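Putative glycoside hydrolase (Bacteroides ovatus, PDB 4ONZ) is of uncharacterised function but is probably a carbohydrate-active enzyme built on a five-bladed beta-propeller. Local coordinates at residues 13-18 against 353-358; 101-106 against 117-122; 148-153 against 216-221; 176-181 against 204-209; 260-265 against 322-327. One frame throughout, in Å; residues are numbered along the deposited sequence.

Interaction 1. Residues 13-18 against 353-358; sequences WVIGPF and VKKLKT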
# COMPACT_ATOMS: atom_id res chain seq x y z
N TRP A 13 11.52 16.71 9.44
CA TRP A 13 11.26 15.27 9.53
C TRP A 13 10.58 14.67 8.29
O TRP A 13 10.50 13.45 8.14
CB TRP A 13 10.37 14.98 10.75
CG TRP A 13 9.01 15.64 10.70
CD1 TRP A 13 8.67 16.85 11.23
CD2 TRP A 13 7.83 15.12 10.09
NE1 TRP A 13 7.34 17.12 10.98
CE2 TRP A 13 6.80 16.07 10.29
CE3 TRP A 13 7.53 13.94 9.39
CZ2 TRP A 13 5.50 15.88 9.82
CZ3 TRP A 13 6.24 13.76 8.92
CH2 TRP A 13 5.24 14.72 9.14
N VAL A 14 10.08 15.53 7.40
CA VAL A 14 9.33 15.09 6.23
C VAL A 14 10.22 14.37 5.22
O VAL A 14 11.32 14.82 4.94
CB VAL A 14 8.62 16.30 5.56
CG1 VAL A 14 7.87 15.87 4.32
CG2 VAL A 14 7.67 16.96 6.55
N ILE A 15 9.75 13.25 4.70
CA ILE A 15 10.51 12.51 3.70
C ILE A 15 10.19 13.11 2.34
O ILE A 15 9.02 13.24 1.97
CB ILE A 15 10.21 11.00 3.73
CG1 ILE A 15 10.49 10.44 5.13
CG2 ILE A 15 11.06 10.28 2.69
CD1 ILE A 15 10.14 8.98 5.30
N GLY A 16 11.24 13.48 1.62
CA GLY A 16 11.10 14.10 0.31
C GLY A 16 12.16 15.17 0.08
O GLY A 16 13.10 15.27 0.86
N PRO A 17 12.02 15.96 -0.99
CA PRO A 17 10.91 15.91 -1.94
C PRO A 17 11.03 14.76 -2.94
O PRO A 17 12.14 14.34 -3.27
CB PRO A 17 11.03 17.26 -2.67
CG PRO A 17 12.48 17.56 -2.66
CD PRO A 17 13.06 16.92 -1.42
N PHE A 18 9.88 14.25 -3.39
CA PHE A 18 9.83 13.21 -4.40
C PHE A 18 9.52 13.89 -5.73
O PHE A 18 8.48 14.55 -5.87
CB PHE A 18 8.76 12.17 -4.07
CG PHE A 18 9.10 11.31 -2.90
CD1 PHE A 18 8.79 11.72 -1.61
CD2 PHE A 18 9.74 10.10 -3.08
CE1 PHE A 18 9.10 10.92 -0.51
CE2 PHE A 18 10.05 9.30 -2.00
CZ PHE A 18 9.74 9.72 -0.71
N VAL A 353 18.18 10.96 1.70
CA VAL A 353 17.92 9.78 2.55
C VAL A 353 18.64 9.73 3.90
O VAL A 353 18.51 8.74 4.64
CB VAL A 353 18.27 8.49 1.76
CG1 VAL A 353 17.41 8.39 0.52
CG2 VAL A 353 19.75 8.45 1.39
N LYS A 354 19.35 10.80 4.25
CA LYS A 354 20.11 10.84 5.50
C LYS A 354 19.25 10.55 6.72
O LYS A 354 19.68 9.83 7.63
CB LYS A 354 20.80 12.20 5.66
CG LYS A 354 21.65 12.30 6.92
CD LYS A 354 22.53 13.54 6.91
CE LYS A 354 23.50 13.52 8.08
NZ LYS A 354 24.46 14.65 8.02
N LYS A 355 18.03 11.08 6.75
CA LYS A 355 17.13 10.88 7.90
C LYS A 355 16.78 9.43 8.20
O LYS A 355 16.34 9.12 9.32
CB LYS A 355 15.85 11.72 7.75
CG LYS A 355 15.03 11.45 6.50
CD LYS A 355 13.73 12.25 6.51
CE LYS A 355 13.93 13.76 6.55
NZ LYS A 355 14.59 14.31 5.33
N LEU A 356 16.99 8.54 7.24
CA LEU A 356 16.72 7.11 7.42
C LEU A 356 17.77 6.36 8.26
O LEU A 356 17.49 5.26 8.75
CB LEU A 356 16.59 6.40 6.07
CG LEU A 356 15.59 6.97 5.06
CD1 LEU A 356 15.57 6.08 3.83
CD2 LEU A 356 14.20 7.09 5.66
N LYS A 357 18.97 6.92 8.40
CA LYS A 357 20.03 6.30 9.22
C LYS A 357 19.72 6.43 10.71
O LYS A 357 19.60 7.54 11.22
CB LYS A 357 21.41 6.90 8.91
CG LYS A 357 22.22 6.14 7.87
CD LYS A 357 21.48 5.90 6.56
CE LYS A 357 21.21 7.19 5.80
NZ LYS A 357 20.56 6.92 4.50
N THR A 358 19.58 5.29 11.39
CA THR A 358 19.23 5.27 12.81
C THR A 358 19.68 3.99 13.49
O THR A 358 20.80 3.52 13.28
CB THR A 358 17.70 5.42 12.99
OG1 THR A 358 17.39 5.60 14.38
CG2 THR A 358 16.95 4.19 12.45
O HOH W 1 14.04 13.34 2.71
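K355 leaves a short 3-10 turn (354-356) near the C-terminus and lies against the N-terminal loop W13-I15, tying the two chain ends together on the five-bladed beta-propeller. Loop 13-18 touches two blades: W13 and V14 pack on strand 281-288, I15 rests on L334 of strand 333-340, and I15 O accepts from Q285 NE2. W13 NE1 is bonded to D298. Of the 174 Å² buried between the segments, 77 Å² belongs to K355.

The apolar part is made by methylenes and branch ends. K355 CD lies 4.0 Å from I15 CG1, the two side chains crossing obliquely. I15 CD1 and L356 CD2 meet more loosely at 4.5 Å, and both residues also pack on L334.

The polar part depends on two bends of the lysine, chi3 61° placing CE and chi4 65° placing NZ. The methylene CE lies beside two carbonyl oxygens of the loop, 3.2 Å from V14 O and 3.8 Å from W13 O. The ammonium has a long, weak ion pair with D352. Within 353-358, V353 O accepts from K357 NZ (2.7 Å) and L356 N, which reach it from opposite faces of its plane. Water 1 bridges the segments, accepting from K355 NZ at 2.8 Å and from G16 N at 3.0 Å.

Interaction 2. Residues 101-106 against 117-122; sequences PVLFPA and GGCEDP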
# COMPACT_ATOMS: atom_id res chain seq x y z
N PRO A 101 -0.51 -13.27 -13.84
CA PRO A 101 -0.52 -12.58 -12.55
C PRO A 101 0.08 -13.49 -11.50
O PRO A 101 0.14 -14.71 -11.71
CB PRO A 101 -2.00 -12.35 -12.29
CG PRO A 101 -2.66 -13.51 -12.95
CD PRO A 101 -1.86 -13.73 -14.21
N VAL A 102 0.51 -12.93 -10.38
CA VAL A 102 1.15 -13.73 -9.33
C VAL A 102 0.31 -13.95 -8.08
O VAL A 102 0.71 -14.73 -7.21
CB VAL A 102 2.55 -13.16 -8.95
CG1 VAL A 102 3.47 -13.22 -10.15
CG2 VAL A 102 2.44 -11.74 -8.41
N LEU A 103 -0.82 -13.26 -7.95
CA LEU A 103 -1.76 -13.48 -6.84
C LEU A 103 -3.14 -13.25 -7.42
O LEU A 103 -3.42 -12.18 -7.97
CB LEU A 103 -1.52 -12.56 -5.64
CG LEU A 103 -2.41 -12.84 -4.41
CD1 LEU A 103 -2.13 -14.21 -3.83
CD2 LEU A 103 -2.22 -11.80 -3.32
N PHE A 104 -3.99 -14.26 -7.29
CA PHE A 104 -5.31 -14.23 -7.90
C PHE A 104 -6.23 -15.25 -7.24
O PHE A 104 -5.75 -16.16 -6.56
CB PHE A 104 -5.15 -14.55 -9.39
CG PHE A 104 -4.26 -15.74 -9.67
CD1 PHE A 104 -4.79 -17.03 -9.73
CD2 PHE A 104 -2.90 -15.58 -9.91
CE1 PHE A 104 -3.98 -18.13 -9.99
CE2 PHE A 104 -2.08 -16.67 -10.17
CZ PHE A 104 -2.62 -17.95 -10.21
N PRO A 105 -7.55 -15.09 -7.44
CA PRO A 105 -8.43 -16.12 -6.90
C PRO A 105 -8.12 -17.44 -7.61
O PRO A 105 -7.95 -17.45 -8.82
CB PRO A 105 -9.85 -15.62 -7.19
CG PRO A 105 -9.72 -14.37 -7.96
CD PRO A 105 -8.28 -13.94 -8.00
N ALA A 106 -8.01 -18.52 -6.84
CA ALA A 106 -7.62 -19.82 -7.37
C ALA A 106 -8.37 -20.98 -6.72
O ALA A 106 -9.25 -20.77 -5.89
CB ALA A 106 -6.11 -19.99 -7.21
N GLY A 117 -14.28 -11.29 -6.36
CA GLY A 117 -13.64 -9.97 -6.47
C GLY A 117 -12.13 -9.93 -6.54
O GLY A 117 -11.54 -8.95 -7.02
N GLY A 118 -11.48 -10.98 -6.05
CA GLY A 118 -10.03 -11.05 -6.14
C GLY A 118 -9.25 -10.40 -5.01
O GLY A 118 -9.74 -10.22 -3.89
N CYS A 119 -8.01 -10.06 -5.37
CA CYS A 119 -6.98 -9.57 -4.49
C CYS A 119 -6.53 -8.17 -4.93
O CYS A 119 -5.99 -7.98 -6.03
CB CYS A 119 -5.82 -10.57 -4.57
SG CYS A 119 -6.34 -12.32 -4.53
N GLU A 120 -6.76 -7.20 -4.05
CA GLU A 120 -6.50 -5.79 -4.31
C GLU A 120 -5.46 -5.16 -3.40
O GLU A 120 -5.17 -5.65 -2.31
CB GLU A 120 -7.79 -4.98 -4.03
CG GLU A 120 -9.08 -5.50 -4.66
CD GLU A 120 -10.31 -4.72 -4.21
OE1 GLU A 120 -10.21 -3.90 -3.27
OE2 GLU A 120 -11.39 -4.92 -4.81
N ASP A 121 -4.93 -4.05 -3.90
CA ASP A 121 -4.11 -3.11 -3.14
C ASP A 121 -3.07 -3.72 -2.20
O ASP A 121 -3.19 -3.63 -0.99
CB ASP A 121 -5.04 -2.22 -2.32
CG ASP A 121 -6.04 -1.43 -3.18
OD1 ASP A 121 -6.01 -1.52 -4.41
OD2 ASP A 121 -6.87 -0.71 -2.59
N PRO A 122 -2.02 -4.32 -2.77
CA PRO A 122 -0.99 -4.91 -1.95
C PRO A 122 -0.01 -3.91 -1.35
O PRO A 122 0.24 -2.84 -1.91
CB PRO A 122 -0.23 -5.80 -2.94
CG PRO A 122 -0.38 -5.08 -4.24
CD PRO A 122 -1.78 -4.55 -4.21
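Apolar packing around one sulfur joins L103, F104 and P105 to G118 and C119, at a junction between two consecutive sheets: loop 101-106 follows strand 96-97, and 117-122 opens strand 118-126. The evidence is in the distances to C119. Its SG lies 4.0 Å from L103 CG, 4.0 Å from the carbonyl carbon F104 C and 4.3 Å from P105 CD, so one atom is in touch with three successive residues of the loop. A chi1 of -44° sets SG anti to the carbonyl carbon of C119, while CB takes a separate contact, with L103 CD2 at 4.0 Å. On the loop side, L103 CG stands anti to its own backbone N (chi1 -175°), which carries it to both SG and CB of C119. The side chains of L103 and C119 also share a neighbour, Y136 of strand 132-139.

In the five-bladed beta-propeller this is a seam between neighbouring blades. V102 and L103 form a classic beta bulge opposite V84 of strand 82-89, while C119 makes backbone hydrogen bonds with S82 of the same blade, so both segments hold to one strand. F104 points the other way, its ring meeting F35 edge-to-face and its O accepting from K159 NZ.

Further along, the ring of P105 lies against backbone. The CA atoms of P105 and G118, 5.4 Å apart, are the nearest CA pair of the two segments, and P105 CG comes to 3.8 Å from G118 CA, with CD of the same ring almost as near.

Interaction 3. Residues 148-153 against 216-221; sequences VATSRD and NLIDWY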
# COMPACT_ATOMS: atom_id res chain seq x y z
N VAL A 148 -3.34 -11.76 4.22
CA VAL A 148 -1.90 -11.91 4.21
C VAL A 148 -1.45 -13.02 3.27
O VAL A 148 -2.03 -14.11 3.29
CB VAL A 148 -1.37 -12.30 5.61
CG1 VAL A 148 0.15 -12.45 5.61
CG2 VAL A 148 -1.81 -11.29 6.66
N ALA A 149 -0.41 -12.75 2.48
CA ALA A 149 0.25 -13.74 1.63
C ALA A 149 1.75 -13.61 1.85
O ALA A 149 2.23 -12.52 2.20
CB ALA A 149 -0.08 -13.53 0.15
N THR A 150 2.49 -14.70 1.70
CA THR A 150 3.95 -14.65 1.83
C THR A 150 4.61 -15.26 0.60
O THR A 150 4.00 -16.02 -0.16
CB THR A 150 4.47 -15.37 3.10
OG1 THR A 150 4.08 -16.75 3.08
CG2 THR A 150 3.93 -14.71 4.37
N SER A 151 5.86 -14.88 0.41
CA SER A 151 6.66 -15.38 -0.69
C SER A 151 8.13 -15.18 -0.41
O SER A 151 8.51 -14.29 0.35
CB SER A 151 6.30 -14.65 -1.98
OG SER A 151 7.03 -15.17 -3.08
N ARG A 152 8.96 -16.02 -1.01
CA ARG A 152 10.40 -15.85 -0.94
C ARG A 152 10.98 -15.40 -2.27
O ARG A 152 12.06 -14.80 -2.29
CB ARG A 152 11.08 -17.12 -0.44
CG ARG A 152 10.92 -17.26 1.06
CD ARG A 152 11.79 -18.35 1.67
NE ARG A 152 11.99 -18.02 3.07
CZ ARG A 152 12.96 -17.22 3.53
NH1 ARG A 152 13.85 -16.67 2.72
NH2 ARG A 152 13.03 -16.97 4.83
N ASP A 153 10.29 -15.66 -3.37
CA ASP A 153 10.77 -15.27 -4.71
C ASP A 153 9.96 -14.17 -5.39
O ASP A 153 10.32 -13.74 -6.48
CB ASP A 153 10.87 -16.50 -5.63
CG ASP A 153 9.52 -17.14 -5.96
OD1 ASP A 153 8.46 -16.62 -5.54
OD2 ASP A 153 9.53 -18.17 -6.65
N ASN A 216 3.84 -13.41 14.51
CA ASN A 216 4.28 -14.15 13.33
C ASN A 216 4.05 -13.51 11.95
O ASN A 216 4.29 -14.16 10.93
CB ASN A 216 3.59 -15.52 13.36
CG ASN A 216 2.07 -15.42 13.28
OD1 ASN A 216 1.53 -14.35 13.01
ND2 ASN A 216 1.39 -16.52 13.52
N LEU A 217 3.59 -12.27 11.92
CA LEU A 217 3.29 -11.54 10.67
C LEU A 217 2.08 -12.05 9.89
O LEU A 217 1.72 -11.48 8.86
CB LEU A 217 4.54 -11.47 9.77
CG LEU A 217 5.72 -10.67 10.34
CD1 LEU A 217 7.05 -11.04 9.69
CD2 LEU A 217 5.48 -9.17 10.22
N ILE A 218 1.41 -13.09 10.40
CA ILE A 218 0.26 -13.71 9.74
C ILE A 218 -1.03 -13.42 10.51
O ILE A 218 -2.04 -13.00 9.93
CB ILE A 218 0.45 -15.24 9.65
CG1 ILE A 218 1.80 -15.59 8.99
CG2 ILE A 218 -0.68 -15.89 8.88
CD1 ILE A 218 2.01 -15.01 7.62
N ASP A 219 -1.01 -13.67 11.82
CA ASP A 219 -2.17 -13.42 12.67
C ASP A 219 -1.96 -12.08 13.37
O ASP A 219 -1.03 -11.92 14.15
CB ASP A 219 -2.33 -14.55 13.70
CG ASP A 219 -2.55 -15.90 13.04
OD1 ASP A 219 -3.53 -16.06 12.28
OD2 ASP A 219 -1.73 -16.81 13.28
N TRP A 220 -2.82 -11.11 13.06
CA TRP A 220 -2.70 -9.77 13.59
C TRP A 220 -3.79 -9.46 14.61
O TRP A 220 -4.95 -9.89 14.45
CB TRP A 220 -2.73 -8.74 12.45
CG TRP A 220 -1.51 -8.81 11.57
CD1 TRP A 220 -1.33 -9.61 10.50
CD2 TRP A 220 -0.30 -8.06 11.73
NE1 TRP A 220 -0.09 -9.40 9.95
CE2 TRP A 220 0.56 -8.45 10.70
CE3 TRP A 220 0.13 -7.09 12.65
CZ2 TRP A 220 1.85 -7.92 10.55
CZ3 TRP A 220 1.41 -6.56 12.50
CH2 TRP A 220 2.24 -6.96 11.45
N TYR A 221 -3.41 -8.68 15.62
CA TYR A 221 -4.27 -8.32 16.75
C TYR A 221 -4.50 -6.81 16.78
O TYR A 221 -3.61 -6.07 17.17
CB TYR A 221 -3.61 -8.80 18.05
CG TYR A 221 -3.62 -10.31 18.14
CD1 TYR A 221 -2.74 -11.08 17.39
CD2 TYR A 221 -4.55 -10.98 18.95
CE1 TYR A 221 -2.77 -12.46 17.44
CE2 TYR A 221 -4.58 -12.36 19.01
CZ TYR A 221 -3.69 -13.09 18.26
OH TYR A 221 -3.71 -14.47 18.30
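V148 and I218 mark the closest backbone approach, CA to CA 6.2 Å, with V148 in the extended strand 148-151 and I218 in a tightly turned loop that has no regular strand or helix. The two main chains share no beta bridge, and side chains fill the gap between them.

V148 carries the larger part, its two methyls dividing the work. CG1 meets I218 CD1 at 3.7 Å, whereas CG2 lies 3.7 Å from I218 O and approaches the indole of W220 at its edge, near the ring plane, 4.2 Å from NE1. The chi2 of I218 (-57°) places CD1 where T150 CG2 also finds it, at 3.8 Å. V148 and T150, two residues apart on one face of the strand, thus both press on a single methyl, and I218 crosses each of them at about a right angle. T150 OG1 takes no part in this packing; its partner is H160 NE2.

The shape of the loop is fixed from within. N216 OD1 accepts from I218 N at 2.9 Å, with the donor 51° out of the carbonyl plane, and from D219 N at 2.9 Å, tilted only 18°. N216 ND2 in turn donates to D219 OD2 at 3.1 Å, closing the turn through both halves of the amide. W220 NE1 adds a weak bond to L217 O. Strand 144-151 belongs to the sheet that starts at 118-126, and the loop to the next one along the chain. An Asx turn is thus set against the neighbouring blade of a beta-propeller.

Interaction 4. Residues 176-181 against 204-209; sequences FCKSGS and WGEHAI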
# COMPACT_ATOMS: atom_id res chain seq x y z
N PHE A 176 -15.03 -5.14 7.58
CA PHE A 176 -14.61 -4.50 6.33
C PHE A 176 -13.35 -3.70 6.68
O PHE A 176 -13.38 -2.81 7.52
CB PHE A 176 -15.72 -3.58 5.82
CG PHE A 176 -15.53 -3.07 4.42
CD1 PHE A 176 -14.57 -2.10 4.14
CD2 PHE A 176 -16.36 -3.51 3.38
CE1 PHE A 176 -14.41 -1.62 2.85
CE2 PHE A 176 -16.22 -3.01 2.10
CZ PHE A 176 -15.23 -2.07 1.83
N CYS A 177 -12.23 -4.05 6.06
CA CYS A 177 -10.96 -3.40 6.35
C CYS A 177 -9.96 -3.61 5.22
O CYS A 177 -10.07 -4.55 4.42
CB CYS A 177 -10.37 -3.89 7.68
SG CYS A 177 -10.13 -5.67 7.82
N LYS A 178 -8.99 -2.71 5.15
CA LYS A 178 -7.97 -2.73 4.10
C LYS A 178 -6.80 -1.84 4.47
O LYS A 178 -6.85 -1.13 5.48
CB LYS A 178 -8.57 -2.23 2.79
CG LYS A 178 -9.19 -0.85 2.86
CD LYS A 178 -9.74 -0.35 1.54
CE LYS A 178 -10.84 -1.24 0.98
NZ LYS A 178 -11.36 -0.64 -0.28
N SER A 179 -5.74 -1.93 3.66
CA SER A 179 -4.56 -1.07 3.74
C SER A 179 -3.70 -1.25 4.99
O SER A 179 -3.82 -0.49 5.96
CB SER A 179 -4.99 0.39 3.57
OG SER A 179 -5.87 0.52 2.46
N GLY A 180 -2.82 -2.25 4.94
CA GLY A 180 -1.92 -2.57 6.06
C GLY A 180 -0.49 -2.15 5.82
O GLY A 180 0.13 -2.61 4.87
N SER A 181 0.04 -1.28 6.69
CA SER A 181 1.41 -0.76 6.57
C SER A 181 2.34 -1.23 7.71
O SER A 181 2.38 -0.63 8.80
CB SER A 181 1.39 0.76 6.53
OG SER A 181 0.64 1.20 5.43
N TRP A 204 -2.90 0.36 10.02
CA TRP A 204 -3.83 -0.11 9.03
C TRP A 204 -5.10 0.74 9.05
O TRP A 204 -5.41 1.38 10.07
CB TRP A 204 -4.17 -1.60 9.26
CG TRP A 204 -4.95 -1.88 10.53
CD1 TRP A 204 -4.43 -2.14 11.78
CD2 TRP A 204 -6.37 -1.93 10.68
NE1 TRP A 204 -5.45 -2.36 12.68
CE2 TRP A 204 -6.64 -2.23 12.03
CE3 TRP A 204 -7.45 -1.75 9.79
CZ2 TRP A 204 -7.94 -2.33 12.52
CZ3 TRP A 204 -8.74 -1.85 10.29
CH2 TRP A 204 -8.98 -2.14 11.65
N GLY A 205 -5.81 0.74 7.93
CA GLY A 205 -7.11 1.39 7.84
C GLY A 205 -7.31 2.35 6.68
O GLY A 205 -6.35 2.80 6.05
N GLU A 206 -8.58 2.62 6.41
CA GLU A 206 -9.02 3.52 5.35
C GLU A 206 -9.72 4.77 5.91
O GLU A 206 -9.35 5.90 5.57
CB GLU A 206 -9.97 2.75 4.42
CG GLU A 206 -10.53 3.57 3.28
CD GLU A 206 -11.53 2.80 2.43
OE1 GLU A 206 -12.17 1.85 2.93
OE2 GLU A 206 -11.70 3.18 1.26
N HIS A 207 -10.72 4.58 6.77
CA HIS A 207 -11.47 5.69 7.37
C HIS A 207 -10.81 6.30 8.60
O HIS A 207 -11.23 7.35 9.07
CB HIS A 207 -12.89 5.25 7.73
CG HIS A 207 -13.71 4.87 6.54
ND1 HIS A 207 -14.53 5.76 5.89
CD2 HIS A 207 -13.82 3.70 5.88
CE1 HIS A 207 -15.12 5.15 4.87
NE2 HIS A 207 -14.70 3.89 4.84
N ALA A 208 -9.83 5.60 9.13
CA ALA A 208 -9.03 6.06 10.25
C ALA A 208 -7.76 5.25 10.20
O ALA A 208 -7.70 4.24 9.52
CB ALA A 208 -9.75 5.81 11.55
N ILE A 209 -6.74 5.70 10.91
CA ILE A 209 -5.51 4.94 11.01
C ILE A 209 -5.55 4.22 12.36
O ILE A 209 -5.62 4.86 13.42
CB ILE A 209 -4.25 5.82 10.95
CG1 ILE A 209 -4.19 6.61 9.64
CG2 ILE A 209 -2.99 4.96 11.14
CD1 ILE A 209 -4.01 5.79 8.38
O HOH W 2 -13.13 1.29 -0.02
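G180 and W204 form an antiparallel non-hydrogen-bonded pair, CA to CA 4.3 Å, beyond which the backbones splay, the end-to-end directions of 176-180 and 204-206 lying 128° apart. At that fork G205 N donates to S179 O at 3.1 Å and, weakly, to K178 O at 3.3 Å. S179 O also receives a CA-H...O contact from W204.

C177 CB approaches the indole of W204 obliquely, 3.7 Å from CZ3; the same indole stacks on Y210. On the more open side K178 meets E206, the lysine CD lying 3.6 Å from E206 OE1. The ring of F176 presents its edge to that oxygen, which lies near the ring plane, and the ring and carboxylate planes are nearly parallel (9° apart). S179 OG is bonded to E247, a residue that K178 and E206 also touch.

K178 NZ and E206 OE2 stand 4.1 Å apart, too far for a salt bridge. Water 2 joins them instead, accepting from K178 NZ at 2.6 Å and donating to E206 OE2 at 2.7 Å. The pairing of these groups is therefore water-mediated, with the lysine methylenes rather than its ammonium lying on the carboxylate.

Interaction 5. Residues 260-265 against 322-327; sequences VLVYNG and VFIEGL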
# COMPACT_ATOMS: atom_id res chain seq x y z
N VAL A 260 7.65 7.46 10.51
CA VAL A 260 6.88 8.21 9.53
C VAL A 260 5.96 7.25 8.77
O VAL A 260 6.40 6.21 8.23
CB VAL A 260 7.77 8.99 8.53
CG1 VAL A 260 6.93 9.61 7.40
CG2 VAL A 260 8.55 10.09 9.25
N LEU A 261 4.68 7.59 8.77
CA LEU A 261 3.70 6.85 8.00
C LEU A 261 3.27 7.75 6.85
O LEU A 261 2.75 8.85 7.08
CB LEU A 261 2.48 6.49 8.85
CG LEU A 261 1.32 5.80 8.10
CD1 LEU A 261 1.74 4.45 7.55
CD2 LEU A 261 0.10 5.67 9.00
N VAL A 262 3.52 7.31 5.62
CA VAL A 262 3.01 8.00 4.44
C VAL A 262 1.58 7.48 4.27
O VAL A 262 1.34 6.26 4.23
CB VAL A 262 3.86 7.75 3.17
CG1 VAL A 262 3.14 8.25 1.93
CG2 VAL A 262 5.22 8.42 3.30
N TYR A 263 0.62 8.39 4.19
CA TYR A 263 -0.77 7.99 4.06
C TYR A 263 -1.49 8.81 3.00
O TYR A 263 -1.03 9.87 2.59
CB TYR A 263 -1.49 8.05 5.41
CG TYR A 263 -1.82 9.44 5.93
CD1 TYR A 263 -0.92 10.16 6.69
CD2 TYR A 263 -3.08 9.99 5.71
CE1 TYR A 263 -1.24 11.42 7.18
CE2 TYR A 263 -3.42 11.23 6.21
CZ TYR A 263 -2.50 11.94 6.94
OH TYR A 263 -2.86 13.19 7.42
N ASN A 264 -2.62 8.27 2.55
CA ASN A 264 -3.41 8.89 1.53
C ASN A 264 -4.67 9.49 2.09
O ASN A 264 -5.43 8.82 2.80
CB ASN A 264 -3.75 7.85 0.48
CG ASN A 264 -2.52 7.29 -0.18
OD1 ASN A 264 -1.82 8.01 -0.88
ND2 ASN A 264 -2.24 6.02 0.06
N GLY A 265 -4.91 10.76 1.78
CA GLY A 265 -6.10 11.45 2.23
C GLY A 265 -7.04 11.63 1.06
O GLY A 265 -6.60 11.96 -0.04
N VAL A 322 -3.96 10.67 -6.97
CA VAL A 322 -2.76 9.85 -6.77
C VAL A 322 -2.91 9.05 -5.47
O VAL A 322 -3.47 9.55 -4.49
CB VAL A 322 -1.45 10.68 -6.76
CG1 VAL A 322 -1.27 11.38 -8.08
CG2 VAL A 322 -1.41 11.68 -5.62
N PHE A 323 -2.43 7.80 -5.48
CA PHE A 323 -2.56 6.90 -4.33
C PHE A 323 -1.23 6.19 -4.12
O PHE A 323 -0.85 5.32 -4.91
CB PHE A 323 -3.69 5.91 -4.57
CG PHE A 323 -4.09 5.15 -3.34
CD1 PHE A 323 -4.98 5.70 -2.43
CD2 PHE A 323 -3.60 3.87 -3.10
CE1 PHE A 323 -5.37 5.00 -1.30
CE2 PHE A 323 -3.99 3.17 -1.98
CZ PHE A 323 -4.88 3.73 -1.08
N ILE A 324 -0.54 6.59 -3.05
CA ILE A 324 0.82 6.13 -2.74
C ILE A 324 0.79 4.80 -2.03
O ILE A 324 0.12 4.67 -1.01
CB ILE A 324 1.58 7.13 -1.85
CG1 ILE A 324 1.44 8.56 -2.35
CG2 ILE A 324 3.04 6.74 -1.72
CD1 ILE A 324 1.82 8.79 -3.79
N GLU A 325 1.52 3.82 -2.54
CA GLU A 325 1.43 2.48 -1.95
C GLU A 325 2.73 1.67 -1.89
O GLU A 325 2.79 0.64 -1.19
CB GLU A 325 0.32 1.73 -2.69
CG GLU A 325 -0.16 0.42 -2.09
CD GLU A 325 -1.45 -0.07 -2.74
OE1 GLU A 325 -2.22 0.79 -3.24
OE2 GLU A 325 -1.70 -1.30 -2.75
N GLY A 326 3.76 2.12 -2.61
CA GLY A 326 5.06 1.46 -2.60
C GLY A 326 6.18 2.42 -2.30
O GLY A 326 6.17 3.55 -2.75
N LEU A 327 7.15 1.95 -1.52
CA LEU A 327 8.30 2.75 -1.15
C LEU A 327 9.52 1.85 -1.04
O LEU A 327 9.55 0.91 -0.23
CB LEU A 327 8.06 3.45 0.18
CG LEU A 327 9.21 4.33 0.69
CD1 LEU A 327 9.48 5.49 -0.27
CD2 LEU A 327 8.88 4.84 2.08
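The side-chain amide of N264 stacks on one face of the F323 ring, the two planes 22° apart, with ND2 3.5 Å above the F323 ring plane and over its centre. E325 OE1 lies in the plane of that ring, at its edge, and Y281 meets F323 edge-to-face.

Both ends of the same amide are also used in hydrogen bonds. I324 N donates to N264 OD1 at 2.9 Å, tilted from the carbonyl plane, and N264 ND2 donates to I324 O at 2.9 Å, almost straight (174°) and in the amide plane. N264 thus grips the N and O of a single residue, much as a neighbouring strand would. Its chi1 of -62° puts CG anti to its own carbonyl carbon, from where the amide reaches across.

In the beta-propeller, strand 258-266 belongs to one blade and strand 322-330 to the next, so this asparagine bridges two sheets; the axes of segments 260-265 and 322-327 pass 6.7 Å apart. Next to it the junction is apolar: V262 CG1 meets I324 CG2 at 4.0 Å, and both residues also touch P250. Past I324 the second strand is irregular, E325 and G326 forming a classic beta bulge opposite Y337.

Interaction 5, whose centre lies about 7 Å from the centre of the chain, is the hub. It touches interaction 1 where I15 CD1 meets V260 CG1 at 3.9 Å, and interaction 4 where I209 CG2 meets L261 CD2 at 3.8 Å. E325 also lies beside D121 and P122 of interaction 2, though the very short approach modelled there is doubtful. Interactions 1 and 2 lie on opposite sides of the centre, their own centres about 32 Å apart, whereas interaction 3 shares a sheet with interaction 2. An unidentified ligand, probably from the crystallisation liquor, lies about 3 Å from the side chain of F323, and one lies about 5 Å from that of K178. E247 touches F323, K178 and E206, consistent with a pocket lined by interactions 4 and 5.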